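Side-chain contacts in cryptic loci regulator 2 (Schizosaccharomyces pombe 972h-, PDB 5IKJ), which promotes heterochromatic transcriptional silencing upstream of histone deacetylases, and is needed for nucleosome positioning and for silencing by the SHREC repressor complex: residues F411-D416 / E458-L463; W432-K437 / G493-P498; Y134-D137 / N141-L144; P351-E356 / I360-L365. One frame throughout, in Å; residues are numbered along the deposited sequence.

How the interactions relate
Interactions 3 and 4 come first along the chain, one after the other; interactions 1 and 2 follow with their segments interleaved, and the four segments of these two lie within the SH3-clan part of the protein. The centres of interactions 1 and 2 are 11 Å apart, and both reach one mixed sheet, where strands 411-419 and 425-436 are neighbours; a salt bridge from Arg462 to Glu497 ties them further. Interactions 3 and 4 are also 11 Å apart, joined through the parallel strands 133-135 and 353-355. Between the two pairs, interactions 1 and 4 have nearest atoms about 9 Å apart and do not touch. The contacts thus form two separate clusters, one at the mixed sheet and one at the short parallel pair.

Interaction 1: residues F411-D416 / E458-L463; sequences FMYISD and ELPRRL
Phe411 and Tyr413 send their rings toward the 458-463 segment by different first torsions. In Phe411, CG sits between the backbone N and the carbonyl carbon (chi1 57°), whereas in Tyr413 it lies anti to the backbone N (chi1 176°). Both residues belong to strand 411-419 of the mixed sheet in the SH3-clan part of the protein, and the contact packs that strand against the start of helix 461-469. Pro460, at the N-cap position, lays its ring over one face of Tyr413. Its CG stands 4.1 Å from the Tyr413 ring centroid, a CH-pi contact displaced toward the rim. The proline ring runs back along the phenol, so that CB lies beside the oxygen and CD beside CE2. That hydroxyl has its polar partner elsewhere, in a hydrogen bond with Asn392. Three residues on from the N-cap, Leu463 and Phe411 point at each other, and Leu463 CD1 comes to 3.7 Å from Phe411 CZ, oblique to the ring. No hydrogen bond joins the two segments; they meet through ring and methyl contacts, with the Tyr413 hydroxyl at the border. Phe411 also meets the rings of Trp432 and Trp495, and the backbone N of Arg461 is hydrogen-bonded to an acidic side chain of another protein. The second methyl of Leu463 adds to the grip, with CD2 4.1 Å from Phe411 CZ.

Interaction 2: residues W432-K437 / G493-P498; sequences WTQIDK and GRWYEP
Trp495 NE1 donates a hydrogen bond to Gln434 OE1, 3.3 Å away, and this is the one polar link between the segments. It spans two parts of the SH3-clan region: Gln434 lies on strand 425-436 of the mixed sheet, while Trp495 follows directly on strand 491-494, where the chain leaves that same sheet. On the indole side, the bond is long but straight, with an N-H...O angle of 162° and the oxygen lying in the ring plane at its edge. On the amide side the geometry is poorer. The nitrogen approaches nearly square to the C=O bond and stands above the carbonyl plane, off the lone-pair directions. The amide and indole planes are 43° apart. Gln434 NE2 lies alongside the six-membered ring, 3.8 Å from Trp495 CZ2. Gln434 reaches across by an extended chain beyond CG, after a first torsion of 67° that tucks CG between the backbone N and the carbonyl carbon. Around the pair, Gln434 packs on Thr472 and Phe474 of strand 472-476, and the indole rests on Arg462 and Leu463 of helix 461-469. A leucine in place of Gln434 would probably leave the indole N-H without this acceptor. Within its own segment, Trp495 has the backbone N of Glu497 over one ring face, 3.8 Å above the plane and toward the rim.

Interaction 3: residues Y134-D137 / N141-L144; sequences YLTD and NYYL
Tyr142 spans the gap to Leu135 and Thr136 with the full length of its side chain, and its phenol oxygen does most of the touching. Its CG lies anti to the carbonyl carbon, beside the backbone N (chi1 -70°), which swings the ring across to the other segment. There OH donates to Thr136 O at 2.7 Å, meeting the carbonyl almost end on, with a C=O...O angle of 169°. The acceptor lies at the ring edge, in the ring plane, so the carbonyl lines up with the flat phenol. Leu135 comes to the same oxygen from another direction: its CD2 is 3.4 Å from Tyr142 OH and oblique to the ring. Thr136 adds a looser brush of CG2 on CE1, while its own hydroxyl pairs with Ser138. With a phenylalanine here, the Thr136 carbonyl would probably lose its short hydroxyl donor and the connection its cross-tie. The Tyr142 ring also meets Phe139, within the intervening loop. The arrangement is a side-chain-to-main-chain bond closing a short connection between two strands, 133-135 and 143-144, that belong to different two-stranded parallel sheets.

Interaction 4: residues P351-E356 / I360-L365; sequences PKFHDE and IPLTVL
This is a hairpin-like backbone pairing in which the chain doubles back after strand 353-355, with His354 facing Pro361 as an antiparallel, non-hydrogen-bonded pair. Two bonds flank that pair. Leu362 N donates to Phe353 O at 3.0 Å, and Asp355 N donates to Ile360 O at 2.7 Å. The Ile360 oxygen also takes a CA-H...O contact from His354 CA, at 3.2 Å. Side chains fill in around this bridge. Leu362 holds its CG anti to the carbonyl carbon (chi1 -71°), which sets its CD1 against Phe353 CB at 3.5 Å, while the Phe353 ring turns off to meet Phe68 edge-to-face. The His354 imidazole crosses Pro361 at a slant, with CD2 lying 3.8 Å from Pro361 CA. Next to the turn, Asp355 CB and Ile360 CB come together at 3.9 Å, and Pro351 touches Pro361 more loosely, CB to CB. On its other edge the strand is hydrogen-bonded to strand 133-135, through His354 with Ile133 and Glu356 with Leu135. The 353-355 strand is thus the middle of three lines of backbone, parallel to one neighbour and joined to the other by a single antiparallel beta bridge.

Interaction 1: residues F411-D416 / E458-L463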
# COMPACT_ATOMS: atom_id res chain seq x y z
N PHE A 411 -11.15 12.79 -15.96
CA PHE A 411 -10.17 11.83 -15.46
C PHE A 411 -10.76 10.43 -15.55
O PHE A 411 -11.97 10.24 -15.62
CB PHE A 411 -9.76 12.15 -14.02
CG PHE A 411 -10.92 12.21 -13.06
CD1 PHE A 411 -11.49 11.05 -12.56
CD2 PHE A 411 -11.43 13.43 -12.64
CE1 PHE A 411 -12.55 11.11 -11.67
CE2 PHE A 411 -12.48 13.49 -11.76
CZ PHE A 411 -13.05 12.33 -11.27
N MET A 412 -9.86 9.44 -15.53
CA MET A 412 -10.23 8.04 -15.36
C MET A 412 -10.04 7.65 -13.91
O MET A 412 -8.99 7.95 -13.31
CB MET A 412 -9.40 7.13 -16.26
CG MET A 412 -9.50 5.64 -15.90
SD MET A 412 -8.43 4.57 -16.88
CE MET A 412 -9.28 4.57 -18.46
N TYR A 413 -11.03 6.98 -13.34
CA TYR A 413 -10.92 6.36 -12.02
C TYR A 413 -10.41 4.94 -12.23
O TYR A 413 -11.17 4.06 -12.64
CB TYR A 413 -12.26 6.41 -11.30
CG TYR A 413 -12.30 5.73 -9.95
CD1 TYR A 413 -11.15 5.52 -9.20
CD2 TYR A 413 -13.51 5.28 -9.43
CE1 TYR A 413 -11.20 4.89 -7.96
CE2 TYR A 413 -13.57 4.65 -8.20
CZ TYR A 413 -12.42 4.46 -7.47
OH TYR A 413 -12.48 3.83 -6.25
N ILE A 414 -9.13 4.72 -11.96
CA ILE A 414 -8.45 3.50 -12.40
C ILE A 414 -8.94 2.32 -11.57
O ILE A 414 -8.94 2.36 -10.34
CB ILE A 414 -6.93 3.67 -12.29
CG1 ILE A 414 -6.45 4.82 -13.18
CG2 ILE A 414 -6.22 2.37 -12.68
CD1 ILE A 414 -5.01 5.22 -12.94
N SER A 415 -9.35 1.26 -12.27
CA SER A 415 -9.75 0.01 -11.63
C SER A 415 -8.66 -1.05 -11.67
O SER A 415 -8.56 -1.85 -10.74
CB SER A 415 -11.00 -0.55 -12.31
OG SER A 415 -12.13 0.27 -12.07
N ASP A 416 -7.85 -1.07 -12.72
CA ASP A 416 -6.93 -2.17 -12.95
C ASP A 416 -5.81 -1.68 -13.87
O ASP A 416 -6.06 -0.91 -14.80
CB ASP A 416 -7.65 -3.37 -13.58
CG ASP A 416 -6.96 -4.68 -13.29
OD1 ASP A 416 -5.74 -4.68 -13.05
OD2 ASP A 416 -7.65 -5.73 -13.30
N GLU A 458 -21.93 6.94 -4.00
CA GLU A 458 -21.27 6.16 -5.03
C GLU A 458 -19.91 6.71 -5.43
O GLU A 458 -19.29 6.19 -6.36
CB GLU A 458 -22.17 6.08 -6.28
CG GLU A 458 -23.39 5.20 -6.10
CD GLU A 458 -24.08 4.89 -7.42
OE1 GLU A 458 -25.08 4.14 -7.41
OE2 GLU A 458 -23.61 5.38 -8.46
N LEU A 459 -19.42 7.74 -4.74
CA LEU A 459 -18.09 8.23 -5.06
C LEU A 459 -17.04 7.56 -4.18
O LEU A 459 -17.35 7.13 -3.07
CB LEU A 459 -18.01 9.74 -4.86
CG LEU A 459 -18.85 10.63 -5.78
CD1 LEU A 459 -18.76 12.08 -5.33
CD2 LEU A 459 -18.41 10.49 -7.22
N PRO A 460 -15.80 7.45 -4.65
CA PRO A 460 -14.71 7.07 -3.74
C PRO A 460 -14.48 8.15 -2.70
O PRO A 460 -14.79 9.33 -2.90
CB PRO A 460 -13.50 6.90 -4.67
CG PRO A 460 -13.85 7.65 -5.91
CD PRO A 460 -15.34 7.55 -6.04
N ARG A 461 -13.91 7.73 -1.57
CA ARG A 461 -13.71 8.65 -0.46
C ARG A 461 -12.94 9.89 -0.90
O ARG A 461 -13.23 11.01 -0.46
CB ARG A 461 -12.97 7.94 0.68
CG ARG A 461 -13.04 8.67 2.01
CD ARG A 461 -11.66 8.97 2.55
NE ARG A 461 -11.71 9.78 3.76
CZ ARG A 461 -10.68 10.45 4.26
NH1 ARG A 461 -9.50 10.43 3.65
NH2 ARG A 461 -10.83 11.15 5.38
N ARG A 462 -11.94 9.71 -1.77
CA ARG A 462 -11.15 10.83 -2.25
C ARG A 462 -12.03 11.91 -2.86
O ARG A 462 -11.88 13.10 -2.56
CB ARG A 462 -10.11 10.33 -3.25
CG ARG A 462 -9.22 11.40 -3.86
CD ARG A 462 -8.25 10.76 -4.84
NE ARG A 462 -7.23 11.68 -5.34
CZ ARG A 462 -6.28 11.34 -6.21
NH1 ARG A 462 -6.22 10.10 -6.67
NH2 ARG A 462 -5.39 12.24 -6.61
N LEU A 463 -12.96 11.52 -3.73
CA LEU A 463 -13.83 12.49 -4.39
C LEU A 463 -14.91 13.01 -3.45
O LEU A 463 -15.32 14.17 -3.58
CB LEU A 463 -14.45 11.88 -5.64
CG LEU A 463 -13.50 11.62 -6.82
CD1 LEU A 463 -14.26 11.01 -7.99
CD2 LEU A 463 -12.79 12.89 -7.26

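Interaction 2: residues W432-K437 / G493-P498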
# COMPACT_ATOMS: atom_id res chain seq x y z
N TRP A 432 -14.98 10.03 -15.91
CA TRP A 432 -15.77 11.02 -15.19
C TRP A 432 -15.54 12.41 -15.78
O TRP A 432 -14.56 12.66 -16.48
CB TRP A 432 -15.41 11.05 -13.70
CG TRP A 432 -15.65 9.76 -12.98
CD1 TRP A 432 -14.99 8.58 -13.18
CD2 TRP A 432 -16.60 9.53 -11.94
NE1 TRP A 432 -15.48 7.62 -12.32
CE2 TRP A 432 -16.47 8.18 -11.55
CE3 TRP A 432 -17.54 10.33 -11.29
CZ2 TRP A 432 -17.25 7.62 -10.55
CZ3 TRP A 432 -18.32 9.76 -10.30
CH2 TRP A 432 -18.17 8.42 -9.94
N THR A 433 -16.47 13.30 -15.46
CA THR A 433 -16.31 14.73 -15.69
C THR A 433 -16.48 15.46 -14.36
O THR A 433 -17.18 14.98 -13.46
CB THR A 433 -17.32 15.26 -16.71
OG1 THR A 433 -16.97 16.59 -17.10
CG2 THR A 433 -18.74 15.26 -16.14
N GLN A 434 -15.83 16.62 -14.25
CA GLN A 434 -15.92 17.43 -13.04
C GLN A 434 -16.51 18.79 -13.40
O GLN A 434 -16.22 19.35 -14.46
CB GLN A 434 -14.54 17.61 -12.39
CG GLN A 434 -13.55 18.43 -13.21
CD GLN A 434 -12.15 18.41 -12.63
OE1 GLN A 434 -11.17 18.25 -13.35
NE2 GLN A 434 -12.05 18.58 -11.31
N ILE A 435 -17.35 19.31 -12.50
CA ILE A 435 -18.04 20.58 -12.71
C ILE A 435 -17.75 21.47 -11.51
O ILE A 435 -18.06 21.11 -10.37
CB ILE A 435 -19.55 20.39 -12.88
CG1 ILE A 435 -19.84 19.41 -14.02
CG2 ILE A 435 -20.23 21.73 -13.14
CD1 ILE A 435 -20.02 17.98 -13.57
N ASP A 436 -17.15 22.63 -11.77
CA ASP A 436 -16.92 23.64 -10.73
C ASP A 436 -18.10 24.60 -10.74
O ASP A 436 -18.29 25.35 -11.70
CB ASP A 436 -15.61 24.38 -10.97
CG ASP A 436 -15.14 25.14 -9.75
OD1 ASP A 436 -15.95 25.31 -8.81
OD2 ASP A 436 -13.97 25.57 -9.72
N LYS A 437 -18.90 24.58 -9.67
CA LYS A 437 -20.12 25.38 -9.64
C LYS A 437 -19.80 26.87 -9.68
O LYS A 437 -20.56 27.65 -10.26
CB LYS A 437 -20.94 25.06 -8.40
CG LYS A 437 -20.99 23.58 -8.04
CD LYS A 437 -22.01 23.32 -6.94
CE LYS A 437 -21.66 22.09 -6.11
NZ LYS A 437 -22.04 22.28 -4.69
N GLY A 493 -1.13 11.87 -17.23
CA GLY A 493 -0.54 12.15 -15.94
C GLY A 493 -1.58 12.02 -14.85
O GLY A 493 -2.70 11.55 -15.07
N ARG A 494 -1.18 12.43 -13.65
CA ARG A 494 -2.08 12.41 -12.51
C ARG A 494 -3.15 13.49 -12.64
O ARG A 494 -2.93 14.55 -13.22
CB ARG A 494 -1.31 12.64 -11.21
CG ARG A 494 -0.41 11.50 -10.78
CD ARG A 494 0.29 11.84 -9.47
NE ARG A 494 -0.66 12.28 -8.45
CZ ARG A 494 -0.33 12.68 -7.23
NH1 ARG A 494 0.94 12.70 -6.85
NH2 ARG A 494 -1.27 13.06 -6.38
N TRP A 495 -4.32 13.19 -12.08
CA TRP A 495 -5.31 14.21 -11.78
C TRP A 495 -5.08 14.71 -10.36
O TRP A 495 -4.90 13.92 -9.44
CB TRP A 495 -6.73 13.64 -11.91
CG TRP A 495 -7.82 14.58 -11.50
CD1 TRP A 495 -8.52 15.44 -12.30
CD2 TRP A 495 -8.36 14.74 -10.18
NE1 TRP A 495 -9.45 16.13 -11.56
CE2 TRP A 495 -9.37 15.72 -10.25
CE3 TRP A 495 -8.07 14.16 -8.94
CZ2 TRP A 495 -10.10 16.13 -9.14
CZ3 TRP A 495 -8.80 14.57 -7.83
CH2 TRP A 495 -9.80 15.54 -7.94
N TYR A 496 -5.05 16.03 -10.20
CA TYR A 496 -4.83 16.65 -8.90
C TYR A 496 -6.09 17.35 -8.43
O TYR A 496 -6.87 17.87 -9.23
CB TYR A 496 -3.67 17.65 -8.96
CG TYR A 496 -2.32 17.03 -9.28
CD1 TYR A 496 -1.59 16.38 -8.30
CD2 TYR A 496 -1.79 17.11 -10.56
CE1 TYR A 496 -0.36 15.82 -8.60
CE2 TYR A 496 -0.57 16.56 -10.86
CZ TYR A 496 0.15 15.91 -9.87
OH TYR A 496 1.37 15.35 -10.16
N GLU A 497 -6.28 17.35 -7.11
CA GLU A 497 -7.43 18.02 -6.53
C GLU A 497 -7.44 19.48 -6.98
O GLU A 497 -6.39 20.07 -7.24
CB GLU A 497 -7.39 17.91 -5.00
CG GLU A 497 -7.59 16.50 -4.46
CD GLU A 497 -6.39 15.60 -4.68
OE1 GLU A 497 -5.33 16.11 -5.10
OE2 GLU A 497 -6.51 14.38 -4.44
N PRO A 498 -8.63 20.09 -7.08
CA PRO A 498 -8.70 21.42 -7.72
C PRO A 498 -7.90 22.49 -7.00
O PRO A 498 -7.45 23.45 -7.65
CB PRO A 498 -10.20 21.73 -7.72
CG PRO A 498 -10.77 20.89 -6.63
CD PRO A 498 -9.93 19.65 -6.56

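Interaction 3: residues Y134-D137 / N141-L144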
# COMPACT_ATOMS: atom_id res chain seq x y z
N TYR A 134 -20.15 -5.96 14.77
CA TYR A 134 -19.58 -4.79 15.45
C TYR A 134 -18.46 -5.25 16.36
O TYR A 134 -18.56 -6.28 17.02
CB TYR A 134 -20.66 -3.93 16.07
CG TYR A 134 -21.39 -3.21 14.97
CD1 TYR A 134 -22.27 -3.90 14.14
CD2 TYR A 134 -21.16 -1.88 14.71
CE1 TYR A 134 -22.92 -3.26 13.11
CE2 TYR A 134 -21.82 -1.23 13.68
CZ TYR A 134 -22.69 -1.93 12.88
OH TYR A 134 -23.35 -1.28 11.86
N LEU A 135 -17.37 -4.48 16.37
CA LEU A 135 -16.14 -4.89 17.01
C LEU A 135 -15.35 -3.67 17.44
O LEU A 135 -15.38 -2.62 16.78
CB LEU A 135 -15.30 -5.74 16.04
CG LEU A 135 -14.95 -7.18 16.38
CD1 LEU A 135 -16.17 -7.99 16.81
CD2 LEU A 135 -14.30 -7.82 15.16
N THR A 136 -14.62 -3.80 18.54
CA THR A 136 -13.68 -2.77 18.95
C THR A 136 -12.45 -2.79 18.05
O THR A 136 -12.02 -3.84 17.58
CB THR A 136 -13.26 -2.96 20.41
OG1 THR A 136 -12.25 -2.00 20.75
CG2 THR A 136 -12.72 -4.37 20.66
N ASP A 137 -11.89 -1.60 17.81
CA ASP A 137 -10.74 -1.45 16.93
C ASP A 137 -9.42 -1.44 17.69
O ASP A 137 -8.36 -1.30 17.06
CB ASP A 137 -10.87 -0.17 16.11
CG ASP A 137 -11.15 1.06 16.96
OD1 ASP A 137 -10.84 1.02 18.17
OD2 ASP A 137 -11.68 2.05 16.42
N ASN A 141 -6.83 -6.14 22.65
CA ASN A 141 -7.76 -6.95 23.43
C ASN A 141 -8.07 -8.30 22.79
O ASN A 141 -8.51 -9.21 23.50
CB ASN A 141 -9.08 -6.19 23.63
CG ASN A 141 -9.03 -5.26 24.82
OD1 ASN A 141 -7.99 -4.68 25.14
ND2 ASN A 141 -10.17 -5.10 25.49
N TYR A 142 -7.85 -8.45 21.49
CA TYR A 142 -8.16 -9.71 20.82
C TYR A 142 -7.32 -10.84 21.40
O TYR A 142 -6.23 -10.63 21.95
CB TYR A 142 -7.91 -9.60 19.32
CG TYR A 142 -8.89 -8.71 18.58
CD1 TYR A 142 -9.06 -7.38 18.93
CD2 TYR A 142 -9.64 -9.21 17.52
CE1 TYR A 142 -9.95 -6.57 18.25
CE2 TYR A 142 -10.53 -8.40 16.83
CZ TYR A 142 -10.68 -7.08 17.20
OH TYR A 142 -11.57 -6.28 16.53
N TYR A 143 -7.84 -12.06 21.28
CA TYR A 143 -7.16 -13.23 21.81
C TYR A 143 -7.73 -14.47 21.14
O TYR A 143 -8.89 -14.49 20.73
CB TYR A 143 -7.31 -13.32 23.33
CG TYR A 143 -8.67 -13.81 23.78
CD1 TYR A 143 -9.73 -12.94 23.92
CD2 TYR A 143 -8.88 -15.16 24.06
CE1 TYR A 143 -10.97 -13.38 24.33
CE2 TYR A 143 -10.11 -15.61 24.47
CZ TYR A 143 -11.16 -14.72 24.61
OH TYR A 143 -12.39 -15.18 25.01
N LEU A 144 -6.89 -15.50 21.03
CA LEU A 144 -7.32 -16.77 20.47
C LEU A 144 -8.25 -17.48 21.45
O LEU A 144 -7.83 -17.86 22.55
CB LEU A 144 -6.11 -17.65 20.15
CG LEU A 144 -5.72 -17.76 18.67
CD1 LEU A 144 -5.53 -16.38 18.05
CD2 LEU A 144 -4.46 -18.60 18.52

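Interaction 4: residues P351-E356 / I360-L365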
# COMPACT_ATOMS: atom_id res chain seq x y z
N PRO A 351 -17.75 -5.79 3.50
CA PRO A 351 -17.11 -5.65 4.81
C PRO A 351 -17.96 -6.28 5.91
O PRO A 351 -19.15 -5.99 6.04
CB PRO A 351 -16.98 -4.14 4.98
CG PRO A 351 -16.96 -3.60 3.60
CD PRO A 351 -17.82 -4.51 2.77
N LYS A 352 -17.34 -7.16 6.69
CA LYS A 352 -18.05 -7.92 7.71
C LYS A 352 -17.81 -7.40 9.12
O LYS A 352 -18.68 -7.55 9.98
CB LYS A 352 -17.63 -9.40 7.66
CG LYS A 352 -18.61 -10.35 8.34
CD LYS A 352 -17.94 -11.67 8.72
CE LYS A 352 -17.29 -12.37 7.54
NZ LYS A 352 -18.27 -12.79 6.50
N PHE A 353 -16.65 -6.79 9.38
CA PHE A 353 -16.30 -6.29 10.71
C PHE A 353 -16.23 -4.77 10.67
O PHE A 353 -15.60 -4.20 9.78
CB PHE A 353 -14.96 -6.87 11.17
CG PHE A 353 -14.90 -8.37 11.12
CD1 PHE A 353 -15.50 -9.14 12.10
CD2 PHE A 353 -14.22 -9.02 10.10
CE1 PHE A 353 -15.44 -10.52 12.06
CE2 PHE A 353 -14.15 -10.40 10.05
CZ PHE A 353 -14.76 -11.15 11.03
N HIS A 354 -16.88 -4.13 11.64
CA HIS A 354 -16.92 -2.68 11.72
C HIS A 354 -16.60 -2.24 13.14
O HIS A 354 -16.59 -3.04 14.08
CB HIS A 354 -18.29 -2.13 11.30
CG HIS A 354 -18.69 -2.51 9.91
ND1 HIS A 354 -18.92 -3.81 9.53
CD2 HIS A 354 -18.89 -1.75 8.80
CE1 HIS A 354 -19.25 -3.85 8.25
NE2 HIS A 354 -19.24 -2.61 7.78
N ASP A 355 -16.34 -0.94 13.29
CA ASP A 355 -16.04 -0.37 14.60
C ASP A 355 -17.32 -0.30 15.44
O ASP A 355 -18.32 0.28 15.01
CB ASP A 355 -15.43 1.01 14.45
CG ASP A 355 -14.67 1.46 15.69
OD1 ASP A 355 -14.03 0.60 16.33
OD2 ASP A 355 -14.72 2.66 16.02
N GLU A 356 -17.28 -0.89 16.63
CA GLU A 356 -18.49 -0.98 17.45
C GLU A 356 -18.94 0.38 17.96
O GLU A 356 -20.14 0.59 18.18
CB GLU A 356 -18.27 -1.94 18.62
CG GLU A 356 -17.31 -1.44 19.69
CD GLU A 356 -17.19 -2.40 20.85
OE1 GLU A 356 -17.84 -3.46 20.82
OE2 GLU A 356 -16.45 -2.09 21.81
N ILE A 360 -17.04 2.37 11.76
CA ILE A 360 -16.02 2.47 10.71
C ILE A 360 -15.71 1.07 10.19
O ILE A 360 -15.56 0.13 10.99
CB ILE A 360 -14.75 3.14 11.26
CG1 ILE A 360 -15.06 4.56 11.74
CG2 ILE A 360 -13.66 3.19 10.19
CD1 ILE A 360 -13.98 5.16 12.60
N PRO A 361 -15.61 0.86 8.87
CA PRO A 361 -15.33 -0.49 8.36
C PRO A 361 -13.86 -0.84 8.55
O PRO A 361 -12.98 -0.05 8.21
CB PRO A 361 -15.71 -0.40 6.88
CG PRO A 361 -15.40 1.02 6.53
CD PRO A 361 -15.65 1.85 7.78
N LEU A 362 -13.60 -2.02 9.10
CA LEU A 362 -12.23 -2.44 9.31
C LEU A 362 -11.52 -2.67 7.98
O LEU A 362 -12.12 -3.12 7.00
CB LEU A 362 -12.18 -3.72 10.15
CG LEU A 362 -12.55 -3.62 11.63
CD1 LEU A 362 -12.28 -4.95 12.32
CD2 LEU A 362 -11.79 -2.49 12.33
N THR A 363 -10.23 -2.34 7.95
CA THR A 363 -9.39 -2.56 6.78
C THR A 363 -8.84 -3.98 6.84
O THR A 363 -8.10 -4.32 7.77
CB THR A 363 -8.26 -1.53 6.73
OG1 THR A 363 -8.81 -0.21 6.65
CG2 THR A 363 -7.36 -1.78 5.52
N VAL A 364 -9.19 -4.80 5.85
CA VAL A 364 -8.76 -6.19 5.81
C VAL A 364 -7.57 -6.30 4.86
O VAL A 364 -7.64 -5.88 3.70
CB VAL A 364 -9.91 -7.12 5.37
CG1 VAL A 364 -9.46 -8.57 5.43
CG2 VAL A 364 -11.12 -6.90 6.26
N LEU A 365 -6.49 -6.88 5.36
CA LEU A 365 -5.25 -6.96 4.60
C LEU A 365 -5.36 -8.05 3.54
O LEU A 365 -5.51 -9.22 3.90
CB LEU A 365 -4.09 -7.26 5.54
CG LEU A 365 -2.67 -7.28 4.96
CD1 LEU A 365 -2.26 -5.89 4.49
CD2 LEU A 365 -1.72 -7.80 6.03